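Local structure of malonyl CoA-acyl carrier protein transacylase (Bartonella henselae, 3QAT) at residues G15-G20 / D57-T62; T62-P67 / L119-G124; L161-N166 / F206-M211; P213-M218 / L252-V257. The protein probably catalyses the transfer of the malonyl group from coenzyme A to acyl carrier protein in fatty acid biosynthesis. All coordinates share one frame; numbering follows the deposited sequence.

Interaction 1 of 4, residues G15-G20 / D57-T62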
loop_
_atom_site.group_PDB
_atom_site.type_symbol
_atom_site.label_atom_id
_atom_site.label_comp_id
_atom_site.label_asym_id
_atom_site.label_seq_id
_atom_site.Cartn_x
_atom_site.Cartn_y
_atom_site.Cartn_z
ATOM N N GLY A 15 -5.916 -0.977 5.228
ATOM C CA GLY A 15 -7.070 -0.116 5.395
ATOM C C GLY A 15 -8.056 -0.278 4.254
ATOM O O GLY A 15 -9.198 0.223 4.310
ATOM N N SER A 16 -7.616 -0.949 3.195
ATOM C CA SER A 16 -8.511 -1.193 2.050
ATOM C C SER A 16 -9.186 -2.550 2.104
ATOM O O SER A 16 -10.070 -2.837 1.282
ATOM C CB SER A 16 -7.746 -1.029 0.706
ATOM O OG SER A 16 -7.419 0.339 0.502
ATOM N N GLN A 17 -8.821 -3.363 3.084
ATOM C CA GLN A 17 -9.400 -4.711 3.197
ATOM C C GLN A 17 -10.840 -4.644 3.684
ATOM O O GLN A 17 -11.225 -3.769 4.491
ATOM C CB GLN A 17 -8.538 -5.617 4.106
ATOM C CG GLN A 17 -8.623 -5.342 5.637
ATOM C CD GLN A 17 -7.916 -4.079 6.092
ATOM O OE1 GLN A 17 -7.148 -3.477 5.350
ATOM N NE2 GLN A 17 -8.193 -3.672 7.338
ATOM N N LEU A 18 -11.634 -5.582 3.175
ATOM C CA LEU A 18 -13.076 -5.671 3.480
ATOM C C LEU A 18 -13.442 -7.147 3.439
ATOM O O LEU A 18 -13.030 -7.837 2.523
ATOM C CB LEU A 18 -13.897 -5.003 2.344
ATOM C CG LEU A 18 -13.716 -3.501 2.123
ATOM C CD1 LEU A 18 -14.098 -3.101 0.724
ATOM C CD2 LEU A 18 -14.544 -2.754 3.159
ATOM N N ILE A 19 -14.255 -7.610 4.386
ATOM C CA ILE A 19 -14.764 -8.997 4.334
ATOM C C ILE A 19 -15.480 -9.211 3.013
ATOM O O ILE A 19 -16.300 -8.365 2.593
ATOM C CB ILE A 19 -15.788 -9.285 5.450
ATOM C CG1 ILE A 19 -15.092 -9.363 6.806
ATOM C CG2 ILE A 19 -16.590 -10.587 5.152
ATOM C CD1 ILE A 19 -16.126 -9.322 7.988
ATOM N N GLY A 20 -15.189 -10.344 2.381
ATOM C CA GLY A 20 -15.803 -10.716 1.096
ATOM C C GLY A 20 -15.104 -10.169 -0.129
ATOM O O GLY A 20 -15.485 -10.500 -1.268
ATOM N N ASP A 57 -11.783 -8.340 12.351
ATOM C CA ASP A 57 -10.601 -7.999 13.152
ATOM C C ASP A 57 -9.465 -8.975 12.863
ATOM O O ASP A 57 -8.290 -8.592 12.940
ATOM C CB ASP A 57 -10.870 -7.748 14.651
ATOM C CG ASP A 57 -11.542 -8.924 15.381
ATOM O OD1 ASP A 57 -11.837 -9.974 14.774
ATOM O OD2 ASP A 57 -11.780 -8.756 16.611
ATOM N N VAL A 58 -9.822 -10.199 12.487
ATOM C CA VAL A 58 -8.808 -11.197 12.056
ATOM C C VAL A 58 -8.244 -10.857 10.688
ATOM O O VAL A 58 -7.008 -10.880 10.481
ATOM C CB VAL A 58 -9.352 -12.620 12.092
ATOM C CG1 VAL A 58 -8.331 -13.639 11.516
ATOM C CG2 VAL A 58 -9.755 -12.987 13.507
ATOM N N LEU A 59 -9.114 -10.498 9.737
ATOM C CA LEU A 59 -8.631 -10.052 8.421
ATOM C C LEU A 59 -7.757 -8.806 8.515
ATOM O O LEU A 59 -6.819 -8.645 7.730
ATOM C CB LEU A 59 -9.829 -9.767 7.501
ATOM C CG LEU A 59 -9.519 -9.278 6.085
ATOM C CD1 LEU A 59 -8.608 -10.250 5.318
ATOM C CD2 LEU A 59 -10.812 -9.030 5.298
ATOM N N THR A 60 -8.054 -7.931 9.468
ATOM C CA THR A 60 -7.348 -6.657 9.588
ATOM C C THR A 60 -5.943 -6.842 10.181
ATOM O O THR A 60 -5.069 -6.011 9.917
ATOM C CB THR A 60 -8.235 -5.677 10.386
ATOM O OG1 THR A 60 -9.330 -5.310 9.537
ATOM C CG2 THR A 60 -7.508 -4.406 10.808
ATOM N N LEU A 61 -5.721 -7.913 10.957
ATOM C CA LEU A 61 -4.349 -8.180 11.450
ATOM C C LEU A 61 -3.414 -8.075 10.250
ATOM O O LEU A 61 -3.664 -8.667 9.188
ATOM C CB LEU A 61 -4.260 -9.573 12.035
ATOM C CG LEU A 61 -5.045 -9.774 13.330
ATOM C CD1 LEU A 61 -4.924 -11.243 13.667
ATOM C CD2 LEU A 61 -4.467 -8.893 14.426
ATOM N N THR A 62 -2.334 -7.313 10.422
ATOM C CA THR A 62 -1.481 -7.002 9.259
ATOM C C THR A 62 -0.855 -8.261 8.596
ATOM O O THR A 62 -0.702 -8.291 7.363
ATOM C CB THR A 62 -0.463 -5.910 9.605
ATOM O OG1 THR A 62 0.108 -5.365 8.391
ATOM C CG2 THR A 62 0.588 -6.458 10.545
HETATM O O HOH W 1 -11.534 -4.011 7.251
#
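Gln-17 and Thr-60 make the polar half of this surface contact. Their side chains cross at about a right angle, and Gln-17 NE2 donates to Thr-60 OG1 over 3.0 Å with an N-H...O angle of 154°, the hydroxyl oxygen sitting slightly tilted from the amide plane. The amide is held from its other end too: OE1 of Gln-17 accepts the backbone N of Gly-15 on an in-plane lone pair at 2.8 Å, which fixes which end of the amide faces Thr-60. A bend at chi2 (-73°) turns CD of Gln-17 back beside its own loop, within range of both partners. Thr-60 OG1 is also bonded to Ala-56 O, one turn earlier in helix 56-60. Water 1 lies 2.8 Å from the backbone O of Gln-17 and adds a weak, longer bond to Thr-60 OG1.

The apolar half belongs to Leu-59. Its CD2 rests on the backbone between Leu-18 and Ile-19, 3.7 Å from Leu-18 C, while its CG meets CG of Gln-17 at 4.1 Å as the two side chains slide past each other in opposite directions.

The contact ties the loop following strand 6-11 to the end of helix 56-60. Beneath it, Leu-59 also packs on Ile-50 and Ile-51 of helix 47-53 and on Ala-68 of helix 62-82, and Gln-17 touches Leu-69 of the same long helix.

Interaction 2 of 4, residues T62-P67 / L119-G124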
loop_
_atom_site.group_PDB
_atom_site.type_symbol
_atom_site.label_atom_id
_atom_site.label_comp_id
_atom_site.label_asym_id
_atom_site.label_seq_id
_atom_site.Cartn_x
_atom_site.Cartn_y
_atom_site.Cartn_z
ATOM N N THR A 62 -2.334 -7.313 10.422
ATOM C CA THR A 62 -1.481 -7.002 9.259
ATOM C C THR A 62 -0.855 -8.261 8.596
ATOM O O THR A 62 -0.702 -8.291 7.363
ATOM C CB THR A 62 -0.463 -5.910 9.605
ATOM O OG1 THR A 62 0.108 -5.365 8.391
ATOM C CG2 THR A 62 0.588 -6.458 10.545
ATOM N N ALA A 63 -0.610 -9.320 9.372
ATOM C CA ALA A 63 -0.110 -10.576 8.798
ATOM C C ALA A 63 -1.110 -11.236 7.856
ATOM O O ALA A 63 -0.727 -12.030 6.995
ATOM C CB ALA A 63 0.317 -11.545 9.888
ATOM N N ASN A 64 -2.397 -10.886 8.015
ATOM C CA ASN A 64 -3.439 -11.324 7.079
ATOM C C ASN A 64 -3.752 -10.309 5.987
ATOM O O ASN A 64 -3.825 -10.670 4.797
ATOM C CB ASN A 64 -4.695 -11.728 7.855
ATOM C CG ASN A 64 -4.432 -12.927 8.719
ATOM O OD1 ASN A 64 -3.571 -13.769 8.394
ATOM N ND2 ASN A 64 -5.126 -13.013 9.848
ATOM N N ALA A 65 -3.929 -9.050 6.393
ATOM C CA ALA A 65 -4.333 -8.009 5.459
ATOM C C ALA A 65 -3.315 -7.823 4.331
ATOM O O ALA A 65 -3.689 -7.528 3.208
ATOM C CB ALA A 65 -4.528 -6.684 6.208
ATOM N N GLN A 66 -2.022 -7.976 4.634
ATOM C CA GLN A 66 -1.019 -7.701 3.581
ATOM C C GLN A 66 -1.088 -8.745 2.433
ATOM O O GLN A 66 -1.303 -8.348 1.297
ATOM C CB GLN A 66 0.399 -7.580 4.156
ATOM C CG GLN A 66 0.534 -6.397 5.121
ATOM C CD GLN A 66 1.996 -6.050 5.409
ATOM O OE1 GLN A 66 2.854 -6.109 4.512
ATOM N NE2 GLN A 66 2.288 -5.658 6.661
ATOM N N PRO A 67 -0.936 -10.061 2.732
ATOM C CA PRO A 67 -1.067 -10.984 1.599
ATOM C C PRO A 67 -2.488 -10.978 1.027
ATOM O O PRO A 67 -2.655 -11.157 -0.200
ATOM C CB PRO A 67 -0.690 -12.368 2.185
ATOM C CG PRO A 67 -0.892 -12.207 3.720
ATOM C CD PRO A 67 -0.506 -10.752 3.979
ATOM N N LEU A 119 6.516 -13.090 1.021
ATOM C CA LEU A 119 7.186 -11.856 1.452
ATOM C C LEU A 119 6.239 -11.016 2.296
ATOM O O LEU A 119 6.670 -10.449 3.297
ATOM C CB LEU A 119 7.685 -11.017 0.256
ATOM C CG LEU A 119 8.919 -11.541 -0.485
ATOM C CD1 LEU A 119 9.005 -10.810 -1.823
ATOM C CD2 LEU A 119 10.191 -11.314 0.346
ATOM N N LEU A 120 4.960 -10.936 1.893
ATOM C CA LEU A 120 3.993 -10.105 2.632
ATOM C C LEU A 120 3.591 -10.700 3.972
ATOM O O LEU A 120 3.371 -9.975 4.935
ATOM C CB LEU A 120 2.763 -9.769 1.772
ATOM C CG LEU A 120 3.120 -8.792 0.644
ATOM C CD1 LEU A 120 1.909 -8.684 -0.251
ATOM C CD2 LEU A 120 3.516 -7.420 1.219
ATOM N N ARG A 121 3.569 -12.029 4.055
ATOM C CA ARG A 121 3.368 -12.684 5.336
ATOM C C ARG A 121 4.566 -12.425 6.288
ATOM O O ARG A 121 4.377 -12.098 7.453
ATOM C CB ARG A 121 3.077 -14.177 5.110
ATOM C CG ARG A 121 3.087 -15.057 6.357
ATOM C CD ARG A 121 2.151 -14.595 7.472
ATOM N NE ARG A 121 0.743 -14.415 7.064
ATOM C CZ ARG A 121 -0.150 -15.403 6.957
ATOM N NH1 ARG A 121 0.199 -16.685 7.087
ATOM N NH2 ARG A 121 -1.416 -15.091 6.677
ATOM N N ILE A 122 5.782 -12.512 5.747
ATOM C CA ILE A 122 6.994 -12.193 6.535
ATOM C C ILE A 122 6.924 -10.731 6.986
ATOM O O ILE A 122 7.229 -10.407 8.156
ATOM C CB ILE A 122 8.267 -12.480 5.695
ATOM C CG1 ILE A 122 8.462 -13.998 5.605
ATOM C CG2 ILE A 122 9.502 -11.793 6.337
ATOM C CD1 ILE A 122 9.447 -14.403 4.473
ATOM N N ARG A 123 6.490 -9.854 6.080
ATOM C CA ARG A 123 6.450 -8.431 6.383
ATOM C C ARG A 123 5.436 -8.144 7.504
ATOM O O ARG A 123 5.747 -7.451 8.480
ATOM C CB ARG A 123 6.070 -7.666 5.106
ATOM C CG ARG A 123 6.315 -6.160 5.178
ATOM C CD ARG A 123 6.164 -5.558 3.774
ATOM N NE ARG A 123 6.365 -4.089 3.725
ATOM C CZ ARG A 123 5.388 -3.189 3.915
ATOM N NH1 ARG A 123 4.136 -3.573 4.241
ATOM N NH2 ARG A 123 5.653 -1.882 3.817
ATOM N N GLY A 124 4.239 -8.712 7.366
ATOM C CA GLY A 124 3.168 -8.513 8.362
ATOM C C GLY A 124 3.566 -9.101 9.710
ATOM O O GLY A 124 3.400 -8.459 10.736
#
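A close antiparallel helix pair within the acyl transferase domain sets Ala-63 against Gly-124, the two CA atoms only 3.9 Å apart. The short segments run at 151° with their axes 7.6 Å apart at closest approach, a spacing made possible by the lack of a side chain on Gly-124. Pro-67 continues the apolar seam, its CD lying 4.1 Å from Leu-120 CB.

Polar groups flank this seam. Arg-121, bent at chi2 and chi3, brings its guanidinium side-on to the backbone O of Ala-63: NE at 2.8 Å and NH2 at 3.2 Å grip that one atom, both from the same face of its carbonyl plane. NH2 also forms a salt bridge with Glu-45. Asn-64 OD1 is near NH2 too, but at a poor angle for a bond, and Asn-64 ND2 bonds Val-58 O instead.

Arg-123 is extended from CG to NE, and its NH1 donates to Gln-66 OE1 over 2.9 Å, approaching from above the carbonyl plane. Gln-66 NE2 in turn gives a nearly straight 2.8 Å bond (169°) to Thr-62 OG1, so both ends of the amide are held and its orientation is settled. Arg-123 NH2 bonds Gln-256 OE1 and Ser-98 OG; Gln-66 thus behaves as a second-shell residue, fixing an arginine whose place beside the probable nucleophile is consistent with the malonyl-carboxylate-binding arginine of this family.

Interaction 3 of 4, residues L161-N166 / F206-M211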
loop_
_atom_site.group_PDB
_atom_site.type_symbol
_atom_site.label_atom_id
_atom_site.label_comp_id
_atom_site.label_asym_id
_atom_site.label_seq_id
_atom_site.Cartn_x
_atom_site.Cartn_y
_atom_site.Cartn_z
ATOM N N LEU A 161 9.709 9.664 20.305
ATOM C CA LEU A 161 9.843 9.731 18.851
ATOM C C LEU A 161 8.476 9.856 18.182
ATOM O O LEU A 161 7.554 9.110 18.527
ATOM C CB LEU A 161 10.556 8.479 18.314
ATOM C CG LEU A 161 10.850 8.402 16.809
ATOM C CD1 LEU A 161 11.597 9.623 16.317
ATOM C CD2 LEU A 161 11.614 7.122 16.455
ATOM N N CYS A 162 8.358 10.818 17.268
ATOM C CA CYS A 162 7.138 10.991 16.457
ATOM C C CYS A 162 7.564 11.425 15.070
ATOM O O CYS A 162 8.333 12.374 14.915
ATOM C CB CYS A 162 6.206 12.019 17.102
ATOM S SG CYS A 162 4.611 12.273 16.267
ATOM N N GLN A 163 7.072 10.719 14.051
ATOM C CA GLN A 163 7.518 10.940 12.688
ATOM C C GLN A 163 6.322 10.950 11.747
ATOM O O GLN A 163 5.257 10.429 12.089
ATOM C CB GLN A 163 8.461 9.804 12.264
ATOM C CG GLN A 163 9.812 9.891 12.921
ATOM C CD GLN A 163 10.652 8.673 12.621
ATOM O OE1 GLN A 163 10.353 7.585 13.069
ATOM N NE2 GLN A 163 11.721 8.866 11.860
ATOM N N ILE A 164 6.483 11.559 10.578
ATOM C CA ILE A 164 5.448 11.440 9.529
ATOM C C ILE A 164 5.540 10.062 8.867
ATOM O O ILE A 164 6.570 9.723 8.261
ATOM C CB ILE A 164 5.566 12.565 8.488
ATOM C CG1 ILE A 164 5.257 13.917 9.157
ATOM C CG2 ILE A 164 4.626 12.299 7.290
ATOM C CD1 ILE A 164 5.352 15.114 8.211
ATOM N N ALA A 165 4.469 9.279 8.996
ATOM C CA ALA A 165 4.394 7.940 8.401
ATOM C C ALA A 165 3.839 7.969 6.977
ATOM O O ALA A 165 4.301 7.233 6.113
ATOM C CB ALA A 165 3.518 7.057 9.275
ATOM N N ASN A 166 2.812 8.781 6.738
ATOM C CA ASN A 166 2.266 8.896 5.374
ATOM C C ASN A 166 2.041 10.375 5.079
ATOM O O ASN A 166 1.510 11.110 5.935
ATOM C CB ASN A 166 0.845 8.352 5.225
ATOM C CG ASN A 166 0.645 6.844 5.422
ATOM O OD1 ASN A 166 -0.522 6.439 5.342
ATOM N ND2 ASN A 166 1.696 6.006 5.605
ATOM N N PHE A 206 3.838 1.851 12.405
ATOM C CA PHE A 206 4.314 1.652 11.020
ATOM C C PHE A 206 5.030 2.911 10.524
ATOM O O PHE A 206 4.681 4.058 10.889
ATOM C CB PHE A 206 3.123 1.363 10.063
ATOM C CG PHE A 206 2.351 0.095 10.370
ATOM C CD1 PHE A 206 2.859 -1.144 9.997
ATOM C CD2 PHE A 206 1.101 0.154 10.964
ATOM C CE1 PHE A 206 2.146 -2.317 10.250
ATOM C CE2 PHE A 206 0.367 -1.022 11.222
ATOM C CZ PHE A 206 0.894 -2.250 10.868
ATOM N N HIS A 207 6.035 2.701 9.677
ATOM C CA HIS A 207 6.733 3.833 9.019
ATOM C C HIS A 207 7.328 4.806 10.006
ATOM O O HIS A 207 7.258 6.026 9.821
ATOM C CB HIS A 207 5.807 4.520 7.989
ATOM C CG HIS A 207 5.359 3.554 6.954
ATOM N ND1 HIS A 207 6.245 2.979 6.068
ATOM C CD2 HIS A 207 4.163 2.948 6.752
ATOM C CE1 HIS A 207 5.607 2.077 5.342
ATOM N NE2 HIS A 207 4.347 2.030 5.745
ATOM N N SER A 208 7.899 4.231 11.060
ATOM C CA SER A 208 8.705 4.978 12.006
ATOM C C SER A 208 9.982 4.198 12.254
ATOM O O SER A 208 10.088 3.031 11.864
ATOM C CB SER A 208 7.977 5.193 13.329
ATOM O OG SER A 208 7.955 4.010 14.112
ATOM N N ALA A 209 10.942 4.843 12.922
ATOM C CA ALA A 209 12.222 4.173 13.206
ATOM C C ALA A 209 12.038 2.948 14.104
ATOM O O ALA A 209 12.902 2.053 14.131
ATOM C CB ALA A 209 13.210 5.160 13.822
ATOM N N LEU A 210 10.926 2.889 14.834
ATOM C CA LEU A 210 10.607 1.748 15.689
ATOM C C LEU A 210 10.424 0.434 14.916
ATOM O O LEU A 210 10.482 -0.654 15.506
ATOM C CB LEU A 210 9.372 2.024 16.546
ATOM C CG LEU A 210 9.458 3.144 17.588
ATOM C CD1 LEU A 210 8.097 3.333 18.217
ATOM C CD2 LEU A 210 10.461 2.806 18.672
ATOM N N MET A 211 10.196 0.554 13.604
ATOM C CA MET A 211 10.029 -0.606 12.728
ATOM C C MET A 211 11.343 -1.232 12.311
ATOM O O MET A 211 11.336 -2.172 11.522
ATOM C CB MET A 211 9.279 -0.214 11.445
ATOM C CG MET A 211 7.768 -0.382 11.447
ATOM S SD MET A 211 7.015 -1.835 12.231
ATOM C CE MET A 211 6.668 -0.820 13.630
HETATM O O HOH W 2 8.864 8.029 8.903
#
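Gln-163 reaches from strand 162-169 to the loop before helix 212-224, and its OE1 accepts the backbone N of Ala-209 at 2.8 Å, in the carbonyl plane on a lone pair. Chi2 of 173° carries CD straight out from the strand to the loop; OE1 also lies 3.3 Å from Ser-208 CA. Next to it Leu-161 lays CD2 against Ala-209 CB at 3.7 Å. Ser-208 OG accepts from Leu-210 N in an ST turn that starts the short 3-10 segment, and it also bonds Pro-205 O.

At the other end, the CB atoms of Ala-165 and His-207 meet at 3.7 Å. Ala-165 and Asn-166 form a classic beta bulge opposite Val-174. Asn-166 folds ND2 back onto Ala-165 O at 2.9 Å, well above that carbonyl plane. Water 2 lies close to both Ile-164 O and His-207 O, though other acceptors compete for its protons.

His-207 has CG beside its backbone N (chi1 -59°), placing CG 3.9 Å from Ala-165 O, with CB at 3.6 Å. Its ND1 bonds Gln-256 O and its NE2 bonds Ser-98 OG in the GxSxG turn, consistent with the Ser-His dyad of malonyltransferases; the strand thus backs the loop that presents this imidazole.

Interaction 4 of 4, residues P213-M218 / L252-V257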
loop_
_atom_site.group_PDB
_atom_site.type_symbol
_atom_site.label_atom_id
_atom_site.label_comp_id
_atom_site.label_asym_id
_atom_site.label_seq_id
_atom_site.Cartn_x
_atom_site.Cartn_y
_atom_site.Cartn_z
ATOM N N PRO A 213 13.400 -3.531 13.454
ATOM C CA PRO A 213 13.496 -5.009 13.396
ATOM C C PRO A 213 12.756 -5.614 12.180
ATOM O O PRO A 213 13.188 -6.632 11.613
ATOM C CB PRO A 213 12.833 -5.459 14.708
ATOM C CG PRO A 213 13.027 -4.283 15.650
ATOM C CD PRO A 213 12.835 -3.081 14.747
ATOM N N ALA A 214 11.664 -4.986 11.766
ATOM C CA ALA A 214 10.936 -5.462 10.600
ATOM C C ALA A 214 11.691 -5.149 9.299
ATOM O O ALA A 214 11.632 -5.931 8.337
ATOM C CB ALA A 214 9.520 -4.878 10.561
ATOM N N ALA A 215 12.379 -4.008 9.251
ATOM C CA ALA A 215 13.234 -3.691 8.107
ATOM C C ALA A 215 14.338 -4.744 7.941
ATOM O O ALA A 215 14.594 -5.217 6.829
ATOM C CB ALA A 215 13.837 -2.279 8.244
ATOM N N ASN A 216 14.987 -5.098 9.052
ATOM C CA ASN A 216 16.026 -6.127 9.021
ATOM C C ASN A 216 15.479 -7.475 8.519
ATOM O O ASN A 216 16.133 -8.157 7.716
ATOM C CB ASN A 216 16.645 -6.290 10.403
ATOM C CG ASN A 216 17.336 -5.032 10.886
ATOM O OD1 ASN A 216 17.665 -4.136 10.098
ATOM N ND2 ASN A 216 17.582 -4.964 12.199
ATOM N N ALA A 217 14.283 -7.850 8.989
ATOM C CA ALA A 217 13.622 -9.075 8.525
ATOM C C ALA A 217 13.355 -9.039 7.011
ATOM O O ALA A 217 13.557 -10.042 6.300
ATOM C CB ALA A 217 12.323 -9.356 9.321
ATOM N N MET A 218 12.936 -7.882 6.507
ATOM C CA MET A 218 12.671 -7.770 5.067
ATOM C C MET A 218 13.953 -7.800 4.239
ATOM O O MET A 218 13.965 -8.344 3.132
ATOM C CB MET A 218 11.852 -6.524 4.723
ATOM C CG MET A 218 10.386 -6.573 5.197
ATOM S SD MET A 218 9.540 -8.124 4.795
ATOM C CE MET A 218 9.627 -8.199 3.007
ATOM N N LEU A 252 15.199 -0.025 -1.471
ATOM C CA LEU A 252 14.098 0.911 -1.240
ATOM C C LEU A 252 12.913 0.293 -0.506
ATOM O O LEU A 252 12.277 0.989 0.278
ATOM C CB LEU A 252 13.634 1.540 -2.549
ATOM C CG LEU A 252 14.658 2.408 -3.286
ATOM C CD1 LEU A 252 14.141 2.644 -4.692
ATOM C CD2 LEU A 252 14.902 3.749 -2.566
ATOM N N LEU A 253 12.644 -0.995 -0.759
ATOM C CA LEU A 253 11.612 -1.719 0.035
ATOM C C LEU A 253 12.010 -1.827 1.520
ATOM O O LEU A 253 11.149 -1.686 2.411
ATOM C CB LEU A 253 11.340 -3.105 -0.544
ATOM C CG LEU A 253 10.689 -3.149 -1.930
ATOM C CD1 LEU A 253 10.647 -4.595 -2.385
ATOM C CD2 LEU A 253 9.266 -2.591 -1.874
ATOM N N VAL A 254 13.299 -2.057 1.785
ATOM C CA VAL A 254 13.783 -2.098 3.163
ATOM C C VAL A 254 13.668 -0.712 3.828
ATOM O O VAL A 254 13.172 -0.582 4.972
ATOM C CB VAL A 254 15.238 -2.645 3.221
ATOM C CG1 VAL A 254 15.798 -2.532 4.638
ATOM C CG2 VAL A 254 15.292 -4.115 2.758
ATOM N N GLN A 255 14.127 0.324 3.118
ATOM C CA GLN A 255 14.044 1.697 3.619
ATOM C C GLN A 255 12.595 2.126 3.878
ATOM O O GLN A 255 12.306 2.874 4.826
ATOM C CB GLN A 255 14.667 2.655 2.610
ATOM C CG GLN A 255 16.169 2.498 2.435
ATOM C CD GLN A 255 16.683 3.313 1.252
ATOM O OE1 GLN A 255 16.309 4.476 1.072
ATOM N NE2 GLN A 255 17.528 2.701 0.435
ATOM N N GLN A 256 11.696 1.634 3.024
ATOM C CA GLN A 256 10.273 1.967 3.112
ATOM C C GLN A 256 9.667 1.609 4.482
ATOM O O GLN A 256 8.807 2.332 5.013
ATOM C CB GLN A 256 9.542 1.250 1.964
ATOM C CG GLN A 256 8.156 1.794 1.640
ATOM C CD GLN A 256 7.090 1.238 2.528
ATOM O OE1 GLN A 256 7.335 0.339 3.346
ATOM N NE2 GLN A 256 5.885 1.788 2.395
ATOM N N VAL A 257 10.128 0.513 5.066
ATOM C CA VAL A 257 9.537 0.014 6.313
ATOM C C VAL A 257 9.606 1.041 7.445
ATOM O O VAL A 257 8.668 1.153 8.222
ATOM C CB VAL A 257 10.233 -1.316 6.713
ATOM C CG1 VAL A 257 9.858 -1.771 8.122
ATOM C CG2 VAL A 257 9.900 -2.398 5.649
#
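Ala-215 fits between Val-254 and Val-257 in an antiparallel helix pair, where helix 212-224 lies along helix 246-258. The axes of the two short segments approach to 8.4 Å at 164°, and the nearest CA atoms are those of Ala-215 and Val-254, 5.2 Å apart.

The first shell is apolar, with no hydrogen bond between the segments. Val-257 CG1, anti to its own backbone N, comes over the start of the opposing turn: it is 3.6 Å from Ala-215 N and 4.0 Å from the CB of Ala-214. Val-254 sends CG1 to the carbonyl side of the same residue, 3.7 Å from Ala-215 O, and its CG2 lies near Met-218 C. The small CB of Ala-215 meets Val-254 O at 3.7 Å, which lets the valine branches lie on the facing backbone itself.

Farther out, helix 113-129 also packs on helix 212-224, with Ala-126 against Ala-214 and Ala-217. Met-211, in the 3-10 segment ahead of helix 212-224, touches Val-257. The contact thereby joins the helix leading from the His-207 loop to the one that supplies Gln-256, whose NE2 is bonded to Asn-237 OD1. Met-218 closes the seam: chi2 of -47° turns SD away from helix 246-258, and the side chain also touches Tyr-102 and Arg-123, while its CG lies 4.2 Å from Val-257 CG2.

How the interactions relate
From the N terminus the four contacts follow in series, each loop closing before the next opens, so none nests or crosses; interactions 1 and 2 meet at the shared Thr-62. Interaction 1 closes the excursion from the loop after strand 6-11 through mostly helical chain, and interaction 2 returns helix 113-129 to helix 62-82. Interaction 3 ties strand 162-169 of the mixed sheet to the loop before helix 212-224, and interaction 4 pairs that helix with helix 246-258. Spatially they converge: Phe-206 packs on Thr-62, and Arg-123, His-207 and Gln-256, from interactions 2, 3 and 4, meet around Ser-98, the probable nucleophile, with interaction 1 farther out.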